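Arginase (Medicago truncatula, PDB 6VSS) hydrolyses L-arginine to urea and L-ornithine with two manganese ions per subunit, and also converts agmatine to putrescine and urea, working as a homohexamer. Local coordinates at the manganese (II) ion site. Coordinates in Å, arbitrary orientation; residue numbers count along the deposited sequence, not the author numbering.

The manganese (II) ion site. Residues 160, 182, 184-186, 188, 200, 267, 269, 271, 285, 312. With MN (manganese (II) ion), chain B; MN (manganese (II) ion), chain C.
Asp269, at the end of strand 264-269, holds CG anti to the backbone N (chi1 -177°), while Asp271 puts its CG in the crowded position between backbone N and carbonyl carbon (chi1 76°); together they aim two carboxylates at the binuclear manganese cluster of the ureohydrolase (arginase) family. The two ions stand 3.2 Å apart, MN (chain B) to MN (chain C). Asp269, Asp184 and a water bridge them. Asp269 does it through one oxygen, OD2, shared by both metals, and its other oxygen, OD1, takes the backbone N-H of Asp271 from above the carboxylate plane. Asp184 bridges with both oxygens, OD1 to MN (chain B) and OD2 to MN (chain C) at 2.1 Å. The bridging water has its oxygen 2.2 Å from MN (chain B). Asp188, bound to MN (chain C) through OD2, turns its other oxygen, OD1, to the same water oxygen at 2.5 Å. In arginases the bridging solvent is the hydrolytic nucleophile, and two cations would favour its hydroxide form.

MN (chain B) is a distorted six-coordinate ion, with Asp271 chelating through both oxygens and His186 ND1 at 2.3 Å. MN (chain C) is near square pyramidal, adding His160 ND1. Second-shell bonds steady the ligands. His160 NE2 donates in its ring plane to Ser267 OG (2.7 Å), and Glu285 OE2 lies in the ring plane of His186 and takes its NE2 from above the carboxylate plane, which should hold each ring with ND1 turned to its metal. The NE2 of His182 uses the anti lone pair of Asp184 OD2 at 3.0 Å. Glu312, a likely substrate-binding residue, accepts on OE2 from His160 N, above the carboxylate plane, and on its syn lone pair from His200 ND1 at 2.7 Å; both would restrain its rotation.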
ATOM      1  N   HIS A 160      -9.506   4.328 -23.928  1.00 23.15           N
ATOM      2  CA  HIS A 160      -9.401   5.296 -25.059  1.00 23.61           C
ATOM      3  C   HIS A 160     -10.143   4.812 -26.305  1.00 24.03           C
ATOM      4  O   HIS A 160     -10.334   5.627 -27.243  1.00 24.29           O
ATOM      5  CB  HIS A 160      -7.903   5.627 -25.299  1.00 23.75           C
ATOM      6  CG  HIS A 160      -7.721   7.060 -25.654  1.00 23.83           C
ATOM      7  ND1 HIS A 160      -6.608   7.726 -25.356  1.00 25.00           N
ATOM      8  CD2 HIS A 160      -8.610   7.947 -26.192  1.00 24.09           C
ATOM      9  CE1 HIS A 160      -6.749   8.999 -25.700  1.00 24.79           C
ATOM     10  NE2 HIS A 160      -8.001   9.162 -26.225  1.00 24.96           N
ATOM     11  N   HIS A 182      -4.960  16.145 -28.391  1.00 24.14           N
ATOM     12  CA  HIS A 182      -4.911  14.773 -27.871  1.00 24.05           C
ATOM     13  C   HIS A 182      -3.701  14.713 -26.986  1.00 23.85           C
ATOM     14  O   HIS A 182      -2.538  14.797 -27.492  1.00 24.71           O
ATOM     15  CB  HIS A 182      -4.898  13.801 -29.061  1.00 25.06           C
ATOM     16  CG  HIS A 182      -4.696  12.352 -28.772  1.00 25.25           C
ATOM     17  ND1 HIS A 182      -4.104  11.503 -29.694  1.00 24.77           N
ATOM     18  CD2 HIS A 182      -4.956  11.607 -27.667  1.00 25.35           C
ATOM     19  CE1 HIS A 182      -4.014  10.310 -29.153  1.00 25.54           C
ATOM     20  NE2 HIS A 182      -4.540  10.342 -27.915  1.00 24.90           N
ATOM     21  N   ASP A 184      -1.652  12.174 -24.688  1.00 22.23           N
ATOM     22  CA  ASP A 184      -1.455  10.737 -24.449  1.00 22.49           C
ATOM     23  C   ASP A 184       0.043  10.444 -24.359  1.00 22.61           C
ATOM     24  O   ASP A 184       0.781  11.141 -25.005  1.00 23.06           O
ATOM     25  CB  ASP A 184      -1.953   9.952 -25.660  1.00 23.29           C
ATOM     26  CG  ASP A 184      -2.553   8.614 -25.331  1.00 23.09           C
ATOM     27  OD1 ASP A 184      -1.852   7.793 -24.715  1.00 24.39           O
ATOM     28  OD2 ASP A 184      -3.714   8.460 -25.699  1.00 25.50           O
ATOM     29  N   ALA A 185       0.431   9.370 -23.710  1.00 22.07           N
ATOM     30  CA  ALA A 185       1.792   8.773 -23.821  1.00 23.11           C
ATOM     31  C   ALA A 185       1.905   8.019 -25.166  1.00 24.01           C
ATOM     32  O   ALA A 185       3.039   7.676 -25.576  1.00 23.72           O
ATOM     33  CB  ALA A 185       1.992   7.807 -22.675  1.00 22.40           C
ATOM     34  N   HIS A 186       0.768   7.622 -25.729  1.00 23.89           N
ATOM     35  CA  HIS A 186       0.709   6.679 -26.887  1.00 25.92           C
ATOM     36  C   HIS A 186      -0.040   7.330 -28.044  1.00 25.59           C
ATOM     37  O   HIS A 186      -1.107   7.910 -27.873  1.00 25.11           O
ATOM     38  CB  HIS A 186      -0.009   5.351 -26.520  1.00 25.93           C
ATOM     39  CG  HIS A 186       0.355   4.806 -25.192  1.00 25.87           C
ATOM     40  ND1 HIS A 186      -0.374   5.138 -23.979  1.00 26.15           N
ATOM     41  CD2 HIS A 186       1.397   3.986 -24.874  1.00 25.40           C
ATOM     42  CE1 HIS A 186       0.284   4.561 -22.994  1.00 25.49           C
ATOM     43  NE2 HIS A 186       1.387   3.823 -23.514  1.00 24.86           N
ATOM     44  N   ASP A 188      -1.932   5.897 -30.271  1.00 26.65           N
ATOM     45  CA  ASP A 188      -3.247   5.243 -30.553  1.00 26.96           C
ATOM     46  C   ASP A 188      -3.608   5.346 -32.057  1.00 26.44           C
ATOM     47  O   ASP A 188      -4.817   5.557 -32.435  1.00 24.75           O
ATOM     48  CB  ASP A 188      -4.329   5.893 -29.689  1.00 26.77           C
ATOM     49  CG  ASP A 188      -4.185   5.659 -28.186  1.00 28.77           C
ATOM     50  OD1 ASP A 188      -3.231   4.885 -27.726  1.00 26.20           O
ATOM     51  OD2 ASP A 188      -5.027   6.244 -27.484  1.00 30.86           O
ATOM     52  N   HIS A 200      -8.173   0.044 -27.727  1.00 33.47           N
ATOM     53  CA  HIS A 200      -7.869   1.400 -27.177  1.00 34.19           C
ATOM     54  C   HIS A 200      -6.543   1.922 -27.751  1.00 33.82           C
ATOM     55  O   HIS A 200      -6.239   3.075 -27.492  1.00 35.56           O
ATOM     56  CB  HIS A 200      -7.868   1.410 -25.639  1.00 32.49           C
ATOM     57  CG  HIS A 200      -6.706   0.738 -24.994  1.00 32.70           C
ATOM     58  ND1 HIS A 200      -6.343   1.016 -23.665  1.00 32.13           N
ATOM     59  CD2 HIS A 200      -5.821  -0.180 -25.447  1.00 33.17           C
ATOM     60  CE1 HIS A 200      -5.300   0.279 -23.334  1.00 32.41           C
ATOM     61  NE2 HIS A 200      -4.956  -0.467 -24.411  1.00 33.84           N
ATOM     62  N   SER A 267      -9.204  15.430 -26.311  1.00 24.91           N
ATOM     63  CA  SER A 267      -9.075  14.089 -25.706  1.00 25.37           C
ATOM     64  C   SER A 267      -7.889  14.074 -24.748  1.00 25.36           C
ATOM     65  O   SER A 267      -6.715  14.229 -25.176  1.00 24.19           O
ATOM     66  CB  SER A 267      -8.984  13.000 -26.770  1.00 25.57           C
ATOM     67  OG  SER A 267      -8.983  11.683 -26.203  1.00 24.92           O
ATOM     68  N   ASP A 269      -5.963  11.597 -22.271  1.00 24.06           N
ATOM     69  CA  ASP A 269      -5.567  10.282 -21.694  1.00 24.53           C
ATOM     70  C   ASP A 269      -4.710  10.600 -20.468  1.00 23.76           C
ATOM     71  O   ASP A 269      -3.677  11.186 -20.601  1.00 23.31           O
ATOM     72  CB  ASP A 269      -4.930   9.356 -22.763  1.00 25.90           C
ATOM     73  CG  ASP A 269      -4.516   7.918 -22.372  1.00 25.39           C
ATOM     74  OD1 ASP A 269      -4.376   7.654 -21.124  1.00 25.56           O
ATOM     75  OD2 ASP A 269      -4.350   7.062 -23.294  1.00 25.89           O
ATOM     76  N   ASP A 271      -2.791   8.903 -18.858  1.00 22.97           N
ATOM     77  CA  ASP A 271      -1.414   8.299 -18.887  1.00 23.22           C
ATOM     78  C   ASP A 271      -0.421   9.228 -19.652  1.00 23.46           C
ATOM     79  O   ASP A 271       0.849   8.998 -19.655  1.00 21.84           O
ATOM     80  CB  ASP A 271      -1.478   6.861 -19.387  1.00 23.54           C
ATOM     81  CG  ASP A 271      -1.668   6.567 -20.877  1.00 23.61           C
ATOM     82  OD1 ASP A 271      -1.497   7.444 -21.705  1.00 25.77           O
ATOM     83  OD2 ASP A 271      -1.998   5.422 -21.208  1.00 24.62           O
ATOM     84  N   GLU A 285       4.059   4.886 -18.188  1.00 29.49           N
ATOM     85  CA  GLU A 285       5.178   5.220 -19.084  1.00 29.56           C
ATOM     86  C   GLU A 285       6.018   6.321 -18.469  1.00 27.33           C
ATOM     87  O   GLU A 285       5.666   7.489 -18.570  1.00 26.00           O
ATOM     88  CB  GLU A 285       4.596   5.636 -20.429  1.00 30.92           C
ATOM     89  CG  GLU A 285       3.709   4.596 -21.043  1.00 33.61           C
ATOM     90  CD  GLU A 285       4.466   3.476 -21.749  1.00 37.19           C
ATOM     91  OE1 GLU A 285       5.756   3.515 -21.756  1.00 36.76           O
ATOM     92  OE2 GLU A 285       3.771   2.576 -22.300  1.00 37.98           O
ATOM     93  N   GLU A 312      -8.936   6.759 -19.508  1.00 21.71           N
ATOM     94  CA  GLU A 312      -7.892   5.827 -19.002  1.00 22.24           C
ATOM     95  C   GLU A 312      -7.639   6.056 -17.522  1.00 22.18           C
ATOM     96  O   GLU A 312      -6.634   5.495 -17.042  1.00 23.80           O
ATOM     97  CB  GLU A 312      -6.619   5.874 -19.844  1.00 22.04           C
ATOM     98  CG  GLU A 312      -6.822   5.367 -21.282  1.00 22.66           C
ATOM     99  CD  GLU A 312      -6.756   3.861 -21.482  1.00 23.74           C
ATOM    100  OE1 GLU A 312      -6.253   3.131 -20.529  1.00 25.50           O
ATOM    101  OE2 GLU A 312      -7.164   3.377 -22.555  1.00 23.88           O
TER
HETATM  102 MN    MN B 401      -2.337   6.140 -23.319  1.00 27.59          MN
HETATM  103 MN    MN C 402      -4.736   6.661 -25.380  1.00 29.77          MN
HETATM  104  O   HOH W   1      -2.990   5.424 -25.284  1.00 27.13           O